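Local structure of N-acetylglucosamine-specific lectin (Saxidomus purpuratus, 6A7T) at residues Ser30-Phe35 / Lys59-Val64; Phe74-Leu79 / Leu126-Tyr131; Asn99-Ile104 / Gly117-Asn122. The protein is a C-type lectin of a bivalve that recognises N-acetylated sugars such as N-acetylglucosamine, apparently without needing calcium for the recognition. One frame throughout, in Å; residues are numbered along the deposited sequence.

Contact 1 (Ser30-Phe35 / Lys59-Val64); sequences SGWKFF and KDASLV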
loop_
_atom_site.group_PDB
_atom_site.type_symbol
_atom_site.label_atom_id
_atom_site.label_comp_id
_atom_site.label_asym_id
_atom_site.label_seq_id
_atom_site.Cartn_x
_atom_site.Cartn_y
_atom_site.Cartn_z
ATOM N N SER B 30 16.052 -4.306 -22.961
ATOM C CA SER B 30 15.476 -4.932 -24.144
ATOM C C SER B 30 14.850 -6.271 -23.726
ATOM O O SER B 30 15.408 -6.955 -22.878
ATOM C CB SER B 30 16.540 -5.106 -25.232
ATOM O OG SER B 30 15.952 -5.322 -26.508
ATOM N N GLY B 31 13.696 -6.616 -24.315
ATOM C CA GLY B 31 12.959 -7.846 -23.997
ATOM C C GLY B 31 12.102 -7.724 -22.740
ATOM O O GLY B 31 11.472 -8.712 -22.341
ATOM N N TRP B 32 12.107 -6.544 -22.107
ATOM C CA TRP B 32 11.221 -6.250 -20.960
ATOM C C TRP B 32 10.032 -5.420 -21.437
ATOM O O TRP B 32 10.163 -4.547 -22.283
ATOM C CB TRP B 32 11.935 -5.502 -19.841
ATOM C CG TRP B 32 13.020 -6.270 -19.156
ATOM C CD1 TRP B 32 14.142 -6.790 -19.728
ATOM C CD2 TRP B 32 13.134 -6.523 -17.758
ATOM N NE1 TRP B 32 14.911 -7.405 -18.788
ATOM C CE2 TRP B 32 14.346 -7.217 -17.555
ATOM C CE3 TRP B 32 12.310 -6.262 -16.656
ATOM C CZ2 TRP B 32 14.736 -7.684 -16.306
ATOM C CZ3 TRP B 32 12.709 -6.707 -15.413
ATOM C CH2 TRP B 32 13.907 -7.410 -15.241
ATOM N N LYS B 33 8.878 -5.679 -20.829
ATOM C CA LYS B 33 7.640 -5.029 -21.163
ATOM C C LYS B 33 7.349 -3.923 -20.149
ATOM O O LYS B 33 7.514 -4.126 -18.965
ATOM C CB LYS B 33 6.508 -6.054 -21.138
ATOM C CG LYS B 33 6.700 -7.259 -22.045
ATOM C CD LYS B 33 5.590 -8.235 -21.886
ATOM C CE LYS B 33 5.762 -9.477 -22.728
ATOM N NZ LYS B 33 5.710 -9.144 -24.170
ATOM N N PHE B 34 6.873 -2.774 -20.636
ATOM C CA PHE B 34 6.489 -1.654 -19.814
ATOM C C PHE B 34 4.987 -1.694 -19.493
ATOM O O PHE B 34 4.147 -1.840 -20.372
ATOM C CB PHE B 34 6.795 -0.331 -20.525
ATOM C CG PHE B 34 6.531 0.874 -19.657
ATOM C CD1 PHE B 34 7.289 1.092 -18.517
ATOM C CD2 PHE B 34 5.476 1.734 -19.925
ATOM C CE1 PHE B 34 7.021 2.163 -17.677
ATOM C CE2 PHE B 34 5.199 2.796 -19.077
ATOM C CZ PHE B 34 5.973 3.014 -17.961
ATOM N N PHE B 35 4.652 -1.482 -18.219
ATOM C CA PHE B 35 3.261 -1.222 -17.783
ATOM C C PHE B 35 3.290 -0.455 -16.460
ATOM O O PHE B 35 3.962 -0.852 -15.500
ATOM C CB PHE B 35 2.442 -2.506 -17.640
ATOM C CG PHE B 35 1.052 -2.267 -17.117
ATOM C CD1 PHE B 35 0.007 -1.951 -17.984
ATOM C CD2 PHE B 35 0.812 -2.220 -15.747
ATOM C CE1 PHE B 35 -1.266 -1.681 -17.486
ATOM C CE2 PHE B 35 -0.454 -1.937 -15.256
ATOM C CZ PHE B 35 -1.492 -1.646 -16.131
ATOM N N LYS B 59 19.371 -9.571 -12.349
ATOM C CA LYS B 59 18.998 -8.572 -13.357
ATOM C C LYS B 59 18.683 -7.212 -12.696
ATOM O O LYS B 59 18.069 -6.332 -13.315
ATOM C CB LYS B 59 17.790 -9.083 -14.142
ATOM C CG LYS B 59 17.979 -10.446 -14.776
ATOM C CD LYS B 59 19.083 -10.477 -15.806
ATOM C CE LYS B 59 18.991 -11.699 -16.690
ATOM N NZ LYS B 59 18.927 -11.326 -18.118
ATOM N N ASP B 60 19.111 -7.042 -11.451
ATOM C CA ASP B 60 18.883 -5.806 -10.682
ATOM C C ASP B 60 17.377 -5.550 -10.597
ATOM O O ASP B 60 16.907 -4.419 -10.711
ATOM C CB ASP B 60 19.659 -4.644 -11.302
ATOM C CG ASP B 60 21.155 -4.878 -11.212
ATOM O OD1 ASP B 60 21.615 -5.427 -10.179
ATOM O OD2 ASP B 60 21.844 -4.533 -12.177
ATOM N N ALA B 61 16.650 -6.653 -10.375
ATOM C CA ALA B 61 15.199 -6.673 -10.307
ATOM C C ALA B 61 14.744 -7.534 -9.122
ATOM O O ALA B 61 15.514 -7.927 -8.256
ATOM C CB ALA B 61 14.674 -7.170 -11.630
ATOM N N SER B 62 13.430 -7.768 -9.032
ATOM C CA SER B 62 12.855 -8.575 -8.015
ATOM C C SER B 62 11.747 -9.425 -8.663
ATOM O O SER B 62 11.145 -8.987 -9.635
ATOM C CB SER B 62 12.288 -7.689 -6.901
ATOM O OG SER B 62 11.314 -8.380 -6.117
ATOM N N LEU B 63 11.442 -10.602 -8.122
ATOM C CA LEU B 63 10.202 -11.233 -8.502
ATOM C C LEU B 63 9.045 -10.241 -8.296
ATOM O O LEU B 63 9.016 -9.466 -7.314
ATOM C CB LEU B 63 9.950 -12.496 -7.680
ATOM C CG LEU B 63 10.763 -13.746 -8.041
ATOM C CD1 LEU B 63 10.645 -14.799 -6.974
ATOM C CD2 LEU B 63 10.370 -14.330 -9.387
ATOM N N VAL B 64 8.062 -10.284 -9.203
ATOM C CA VAL B 64 7.033 -9.260 -9.297
ATOM C C VAL B 64 6.203 -9.237 -8.022
ATOM O O VAL B 64 5.936 -10.294 -7.384
ATOM C CB VAL B 64 6.179 -9.493 -10.545
ATOM C CG1 VAL B 64 5.466 -10.820 -10.467
ATOM C CG2 VAL B 64 5.167 -8.394 -10.757
HETATM O O HOH W 1 17.753 -8.705 -19.080
#

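Contact 2 (Phe74-Leu79 / Leu126-Tyr131); sequences FIRGIL and LDYLNY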
loop_
_atom_site.group_PDB
_atom_site.type_symbol
_atom_site.label_atom_id
_atom_site.label_comp_id
_atom_site.label_asym_id
_atom_site.label_seq_id
_atom_site.Cartn_x
_atom_site.Cartn_y
_atom_site.Cartn_z
ATOM N N PHE B 74 -2.851 -6.584 -16.226
ATOM C CA PHE B 74 -1.797 -6.541 -17.193
ATOM C C PHE B 74 -1.104 -7.905 -17.231
ATOM O O PHE B 74 -0.782 -8.424 -18.282
ATOM C CB PHE B 74 -0.768 -5.443 -16.899
ATOM C CG PHE B 74 0.550 -5.617 -17.605
ATOM C CD1 PHE B 74 0.677 -5.349 -18.964
ATOM C CD2 PHE B 74 1.649 -6.125 -16.928
ATOM C CE1 PHE B 74 1.876 -5.532 -19.630
ATOM C CE2 PHE B 74 2.851 -6.319 -17.597
ATOM C CZ PHE B 74 2.971 -6.007 -18.936
ATOM N N ILE B 75 -0.802 -8.450 -16.054
ATOM C CA ILE B 75 -0.043 -9.718 -16.012
ATOM C C ILE B 75 -0.923 -10.803 -16.662
ATOM O O ILE B 75 -0.469 -11.613 -17.513
ATOM C CB ILE B 75 0.380 -10.057 -14.570
ATOM C CG1 ILE B 75 1.486 -9.124 -14.087
ATOM C CG2 ILE B 75 0.745 -11.533 -14.418
ATOM C CD1 ILE B 75 1.689 -9.107 -12.596
ATOM N N ARG B 76 -2.185 -10.867 -16.252
ATOM C CA ARG B 76 -3.134 -11.878 -16.803
ATOM C C ARG B 76 -3.207 -11.772 -18.331
ATOM O O ARG B 76 -3.259 -12.803 -19.036
ATOM C CB ARG B 76 -4.515 -11.724 -16.167
ATOM C CG ARG B 76 -5.513 -12.784 -16.595
ATOM C CD ARG B 76 -6.758 -12.932 -15.750
ATOM N NE ARG B 76 -6.490 -13.063 -14.334
ATOM C CZ ARG B 76 -6.440 -12.049 -13.472
ATOM N NH1 ARG B 76 -6.741 -10.797 -13.841
ATOM N NH2 ARG B 76 -6.021 -12.311 -12.259
ATOM N N GLY B 77 -3.226 -10.546 -18.848
ATOM C CA GLY B 77 -3.207 -10.323 -20.315
ATOM C C GLY B 77 -2.036 -10.999 -21.008
ATOM O O GLY B 77 -2.207 -11.672 -22.038
ATOM N N ILE B 78 -0.850 -10.895 -20.428
ATOM C CA ILE B 78 0.348 -11.484 -20.998
ATOM C C ILE B 78 0.263 -13.007 -20.859
ATOM O O ILE B 78 0.587 -13.773 -21.809
ATOM C CB ILE B 78 1.645 -10.933 -20.364
ATOM C CG1 ILE B 78 1.777 -9.414 -20.492
ATOM C CG2 ILE B 78 2.864 -11.631 -20.908
ATOM C CD1 ILE B 78 1.737 -8.922 -21.935
ATOM N N LEU B 79 -0.055 -13.494 -19.641
ATOM C CA LEU B 79 -0.022 -14.956 -19.385
ATOM C C LEU B 79 -1.082 -15.691 -20.217
ATOM O O LEU B 79 -0.820 -16.808 -20.641
ATOM C CB LEU B 79 -0.231 -15.232 -17.894
ATOM C CG LEU B 79 0.822 -14.619 -16.980
ATOM C CD1 LEU B 79 0.616 -15.053 -15.550
ATOM C CD2 LEU B 79 2.254 -14.932 -17.415
ATOM N N LEU B 126 4.450 -18.367 -3.822
ATOM C CA LEU B 126 3.342 -18.021 -4.706
ATOM C C LEU B 126 3.766 -18.043 -6.193
ATOM O O LEU B 126 4.898 -17.719 -6.567
ATOM C CB LEU B 126 2.787 -16.626 -4.367
ATOM C CG LEU B 126 1.688 -16.616 -3.297
ATOM C CD1 LEU B 126 2.319 -16.921 -1.945
ATOM C CD2 LEU B 126 0.895 -15.306 -3.294
ATOM N N ASP B 127 2.792 -18.411 -7.012
ATOM C CA ASP B 127 2.778 -18.291 -8.474
ATOM C C ASP B 127 1.465 -17.692 -8.933
ATOM O O ASP B 127 0.505 -17.482 -8.145
ATOM C CB ASP B 127 2.958 -19.657 -9.171
ATOM C CG ASP B 127 1.920 -20.705 -8.797
ATOM O OD1 ASP B 127 0.767 -20.332 -8.524
ATOM O OD2 ASP B 127 2.260 -21.927 -8.972
ATOM N N TYR B 128 1.402 -17.289 -10.204
ATOM C CA TYR B 128 0.149 -17.198 -10.941
ATOM C C TYR B 128 -0.076 -18.595 -11.554
ATOM O O TYR B 128 0.883 -19.203 -12.037
ATOM C CB TYR B 128 0.179 -16.184 -12.083
ATOM C CG TYR B 128 -0.174 -14.793 -11.655
ATOM C CD1 TYR B 128 -1.477 -14.356 -11.709
ATOM C CD2 TYR B 128 0.800 -13.914 -11.251
ATOM C CE1 TYR B 128 -1.841 -13.091 -11.271
ATOM C CE2 TYR B 128 0.463 -12.648 -10.817
ATOM C CZ TYR B 128 -0.851 -12.224 -10.855
ATOM O OH TYR B 128 -1.196 -10.976 -10.390
ATOM N N LEU B 129 -1.291 -19.108 -11.409
ATOM C CA LEU B 129 -1.613 -20.468 -11.891
ATOM C C LEU B 129 -2.801 -20.389 -12.840
ATOM O O LEU B 129 -3.728 -19.597 -12.645
ATOM C CB LEU B 129 -1.951 -21.342 -10.667
ATOM C CG LEU B 129 -2.542 -22.726 -10.965
ATOM C CD1 LEU B 129 -1.520 -23.576 -11.667
ATOM C CD2 LEU B 129 -2.969 -23.354 -9.654
ATOM N N ASN B 130 -2.808 -21.273 -13.848
ATOM C CA ASN B 130 -3.966 -21.464 -14.694
ATOM C C ASN B 130 -4.365 -22.946 -14.631
ATOM O O ASN B 130 -3.739 -23.807 -15.244
ATOM C CB ASN B 130 -3.682 -21.028 -16.126
ATOM C CG ASN B 130 -4.869 -21.145 -17.061
ATOM O OD1 ASN B 130 -5.993 -20.823 -16.680
ATOM N ND2 ASN B 130 -4.601 -21.473 -18.323
ATOM N N TYR B 131 -5.400 -23.231 -13.832
ATOM C CA TYR B 131 -5.892 -24.578 -13.633
ATOM C C TYR B 131 -7.303 -24.508 -13.040
ATOM O O TYR B 131 -7.482 -24.014 -11.914
ATOM C CB TYR B 131 -4.983 -25.390 -12.716
ATOM C CG TYR B 131 -5.503 -26.769 -12.425
ATOM C CD1 TYR B 131 -5.625 -27.718 -13.423
ATOM C CD2 TYR B 131 -5.858 -27.128 -11.140
ATOM C CE1 TYR B 131 -6.118 -28.985 -13.139
ATOM C CE2 TYR B 131 -6.312 -28.401 -10.843
ATOM C CZ TYR B 131 -6.475 -29.325 -11.846
ATOM O OH TYR B 131 -6.943 -30.590 -11.549
#

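Contact 3 (Asn99-Ile104 / Gly117-Asn122); sequences NDYRWI and GKPDNN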
loop_
_atom_site.group_PDB
_atom_site.type_symbol
_atom_site.label_atom_id
_atom_site.label_comp_id
_atom_site.label_asym_id
_atom_site.label_seq_id
_atom_site.Cartn_x
_atom_site.Cartn_y
_atom_site.Cartn_z
ATOM N N ASN B 99 4.655 -14.475 10.120
ATOM C CA ASN B 99 3.570 -15.440 10.323
ATOM C C ASN B 99 2.440 -15.131 9.341
ATOM O O ASN B 99 1.236 -15.193 9.668
ATOM C CB ASN B 99 3.061 -15.491 11.775
ATOM C CG ASN B 99 2.125 -16.661 12.066
ATOM O OD1 ASN B 99 2.280 -17.767 11.551
ATOM N ND2 ASN B 99 1.152 -16.446 12.940
ATOM N N ASP B 100 2.842 -14.860 8.084
ATOM C CA ASP B 100 1.851 -14.651 7.026
ATOM C C ASP B 100 2.496 -14.762 5.641
ATOM O O ASP B 100 3.713 -14.897 5.491
ATOM C CB ASP B 100 1.107 -13.317 7.164
ATOM C CG ASP B 100 1.899 -12.031 6.972
ATOM O OD1 ASP B 100 2.984 -12.039 6.333
ATOM O OD2 ASP B 100 1.418 -10.987 7.486
ATOM N N TYR B 101 1.623 -14.705 4.645
ATOM C CA TYR B 101 2.024 -14.512 3.237
ATOM C C TYR B 101 2.071 -13.020 2.907
ATOM O O TYR B 101 1.117 -12.340 3.132
ATOM C CB TYR B 101 1.029 -15.159 2.283
ATOM C CG TYR B 101 1.079 -16.665 2.181
ATOM C CD1 TYR B 101 2.190 -17.331 1.675
ATOM C CD2 TYR B 101 -0.029 -17.419 2.533
ATOM C CE1 TYR B 101 2.197 -18.716 1.558
ATOM C CE2 TYR B 101 -0.035 -18.802 2.417
ATOM C CZ TYR B 101 1.068 -19.453 1.885
ATOM O OH TYR B 101 1.144 -20.832 1.806
ATOM N N ARG B 102 3.205 -12.577 2.391
ATOM C CA ARG B 102 3.320 -11.221 1.898
ATOM C C ARG B 102 4.439 -11.168 0.858
ATOM O O ARG B 102 5.118 -12.188 0.548
ATOM C CB ARG B 102 3.515 -10.304 3.115
ATOM C CG ARG B 102 4.824 -10.544 3.850
ATOM C CD ARG B 102 5.062 -9.558 4.977
ATOM N NE ARG B 102 3.973 -9.513 5.937
ATOM C CZ ARG B 102 3.805 -8.517 6.799
ATOM N NH1 ARG B 102 4.533 -7.421 6.664
ATOM N NH2 ARG B 102 2.901 -8.621 7.766
ATOM N N TRP B 103 4.691 -9.970 0.324
ATOM C CA TRP B 103 5.674 -9.775 -0.667
ATOM C C TRP B 103 7.059 -9.901 -0.048
ATOM O O TRP B 103 7.219 -9.666 1.136
ATOM C CB TRP B 103 5.504 -8.439 -1.398
ATOM C CG TRP B 103 4.140 -8.289 -1.993
ATOM C CD1 TRP B 103 3.187 -7.370 -1.657
ATOM C CD2 TRP B 103 3.566 -9.056 -3.072
ATOM N NE1 TRP B 103 2.056 -7.528 -2.426
ATOM C CE2 TRP B 103 2.268 -8.573 -3.300
ATOM C CE3 TRP B 103 4.024 -10.134 -3.839
ATOM C CZ2 TRP B 103 1.398 -9.119 -4.239
ATOM C CZ3 TRP B 103 3.176 -10.649 -4.788
ATOM C CH2 TRP B 103 1.890 -10.174 -4.977
ATOM N N ILE B 104 8.052 -10.234 -0.875
ATOM C CA ILE B 104 9.386 -10.575 -0.394
ATOM C C ILE B 104 10.142 -9.341 0.113
ATOM O O ILE B 104 11.168 -9.509 0.824
ATOM C CB ILE B 104 10.172 -11.351 -1.463
ATOM C CG1 ILE B 104 10.282 -10.573 -2.773
ATOM C CG2 ILE B 104 9.547 -12.722 -1.664
ATOM C CD1 ILE B 104 11.243 -11.164 -3.762
ATOM N N GLY B 117 -10.674 -20.717 -3.640
ATOM C CA GLY B 117 -10.246 -21.824 -2.860
ATOM C C GLY B 117 -8.834 -21.680 -2.326
ATOM O O GLY B 117 -8.408 -22.516 -1.533
ATOM N N LYS B 118 -8.103 -20.630 -2.744
ATOM C CA LYS B 118 -6.715 -20.448 -2.293
ATOM C C LYS B 118 -6.670 -19.278 -1.303
ATOM O O LYS B 118 -7.531 -18.406 -1.367
ATOM C CB LYS B 118 -5.817 -20.205 -3.512
ATOM C CG LYS B 118 -5.994 -21.217 -4.638
ATOM C CD LYS B 118 -5.710 -22.631 -4.202
ATOM C CE LYS B 118 -5.572 -23.595 -5.361
ATOM N NZ LYS B 118 -5.182 -24.934 -4.876
ATOM N N PRO B 119 -5.668 -19.270 -0.408
ATOM C CA PRO B 119 -4.579 -20.231 -0.336
ATOM C C PRO B 119 -4.862 -21.576 0.358
ATOM O O PRO B 119 -5.755 -21.670 1.186
ATOM C CB PRO B 119 -3.509 -19.495 0.472
ATOM C CG PRO B 119 -4.333 -18.632 1.402
ATOM C CD PRO B 119 -5.493 -18.179 0.554
ATOM N N ASP B 120 -4.022 -22.579 0.102
ATOM C CA ASP B 120 -4.036 -23.863 0.856
ATOM C C ASP B 120 -3.398 -23.725 2.247
ATOM O O ASP B 120 -3.610 -24.596 3.109
ATOM C CB ASP B 120 -3.353 -24.935 0.035
ATOM C CG ASP B 120 -4.222 -25.328 -1.138
ATOM O OD1 ASP B 120 -5.337 -25.852 -0.874
ATOM O OD2 ASP B 120 -3.812 -25.088 -2.287
ATOM N N ASN B 121 -2.588 -22.672 2.450
ATOM C CA ASN B 121 -1.880 -22.396 3.729
ATOM C C ASN B 121 -0.868 -23.507 3.977
ATOM O O ASN B 121 -0.892 -24.199 5.008
ATOM C CB ASN B 121 -2.860 -22.154 4.885
ATOM C CG ASN B 121 -3.607 -20.856 4.690
ATOM O OD1 ASN B 121 -4.829 -20.797 4.737
ATOM N ND2 ASN B 121 -2.862 -19.803 4.430
ATOM N N ASN B 122 0.046 -23.653 3.019
ATOM C CA ASN B 122 0.992 -24.719 3.025
ATOM C C ASN B 122 2.372 -24.146 3.359
ATOM O O ASN B 122 3.399 -24.801 3.183
ATOM C CB ASN B 122 0.845 -25.508 1.713
ATOM C CG ASN B 122 1.064 -24.661 0.468
ATOM O OD1 ASN B 122 1.564 -23.538 0.563
ATOM N ND2 ASN B 122 0.793 -25.228 -0.699
#

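Contact 1 (Ser30-Phe35 / Lys59-Val64)
Trp32 reaches across to Ala61 and Lys59 with the outer rim of its six-membered ring. Its CH2 lies 3.7 Å from CB of Ala61, and the neighbouring CZ2 is 4.0 Å from CB of Lys59, so both beta carbons meet the indole at its edge, near the ring plane. Trp32 CG stands beside the backbone N and anti to the carbonyl carbon (chi1 -66°), which sends the indole out from its own chain toward residues 59-61. The Lys59 chain, bent at chi2 (-62°) and again at chi4, runs obliquely to the indole and carries its ammonium round to the pyrrole side. There a water molecule joins the two residues: it accepts from NE1 of Trp32 at 3.1 Å and from NZ of Lys59 at 3.0 Å. The N-H thus has its acceptor near the ring plane, as the beta carbons are, but at the five-membered ring. Helix 49-58 closes in a Schellman motif with Asp60, at positive phi, in the C-prime position, and the chain leaves this turn through Ala61 into strand 62-63. This is surface packing that joins the region of edge strand 33-35 to the turn after the first helix of the C-type lectin domain; Trp32 and Ala61 both pack on Ile155 of strand 149-155, and Trp32 also touches Leu41 of strand 38-47, the two inner strands of the sheet.

Contact 2 (Phe74-Leu79 / Leu126-Tyr131)
Tyr128 projects from its strand toward helix 69-80 and supplies about half of the surface buried here, with Ile75 and Leu79 as its main partners. Ile75 covers one face of the phenol ring: its CG2 sits 3.9 Å from the centroid of the Tyr128 ring and 17° off the ring normal, a CH-pi contact. That methyl is anti to the backbone N of Ile75, while CG1 takes the place beside the N (chi1 -72°) and carries CD1 along toward the phenol oxygen, 4.1 Å from Tyr128 OH. One turn further on, Leu79 meets the root of the tyrosine, its CD1 lying 3.7 Å from CB of Tyr128. Both aliphatic side chains cross the tyrosine at about a right angle. Arg76 comes to the ring edge more loosely, with NH2 4.4 Å from CE1 of Tyr128. The polar ends look to a shared partner, since Asp72 forms a salt bridge with Arg76 NH2 and a hydrogen bond with Tyr128 OH. Trp138 NE1 also hydrogen-bonds to that hydroxyl, giving the buried phenol oxygen two partners. In this helix-on-sheet packing in the core of the C-type lectin domain, the helix segment crosses strand 126-131 at 51°, their axes 10.7 Å apart, and packs against an antiparallel sheet in which strand 125-131 lies between strands 87-95 and 134-141; Leu79 touches Tyr88 and Trp136 from these two neighbours.

Contact 3 (Asn99-Ile104 / Gly117-Asn122)
Tyr101 holds CG beside its backbone N and anti to the carbonyl carbon, a setting that carries the phenol out of strand 100-103 to the loop of residues 117-122. On the loop side Asn122 has CG between its backbone N and carbonyl carbon (chi1 59°), which folds the amide back so that its end approaches Tyr101 although its CB points away. The phenol oxygen accepts a hydrogen bond from the backbone N of Asn122, 3.3 Å from N to Tyr101 OH and bent to 137° at the hydrogen. OD1 of the same asparagine is 3.0 Å from Tyr101 OH, near the plane of the ring, with the amide turned steeply to that plane. The hydroxyl's main polar partner is the backbone N of Gly124, just beyond the loop segment, which also hydrogen-bonds to it. Along the ring edge, ND2 of Asn121 comes to 3.6 Å from CE2 of Tyr101, its amide only 24° from the ring plane. Pro119, which follows a cis peptide bond, places CB 4.0 Å from the same CE2, approaching obliquely. The cis proline belongs to a loop that in C-type lectins commonly shapes the sugar site. Here Lys118 is known to bind N-acetylglucosamine and N-acetylgalactosamine, and its NZ makes a 2.9 Å salt bridge with OD2 of Asp120, a residue of the second calcium site; neither sugar nor that calcium is bound in this chain. Asp140 of strand 134-141 fastens the loop, its carboxylate accepting from the backbone N atoms of Asp120 and Asn121 and its carbonyl O from Asn122 ND2. Tyr101 thus joins strand 100-103, an outermost strand of its sheet within this chain, to the loop leading into strand 125-131, while Trp94 of strand 87-95 and Trp114 meet its ring edge-to-face.

In the fold
Contacts 1 and 2 lie about 16 Å apart between centres and are joined by the stacked rings of Phe35 and Phe74, whose CG atoms approach to 3.4 Å, and by Val64 against Ile75. Contact 2 lies nearer the calcium site of Thr65, Glu67, Glu71 and Glu154: the metal is about 7 Å from the side chain of Ile75 and about 11 Å from that of Trp32. Contact 3, about 17 Å from contact 2 between centres, meets it where Leu126 CD1 is 3.6 Å from Tyr101 CD1. Though about 24 Å from contact 1 between centres, it touches it where Ser62 OG is 3.6 Å from Ile104 CD1. It holds sugar-binding Lys118 and Asp120 of the second calcium site, here without calcium.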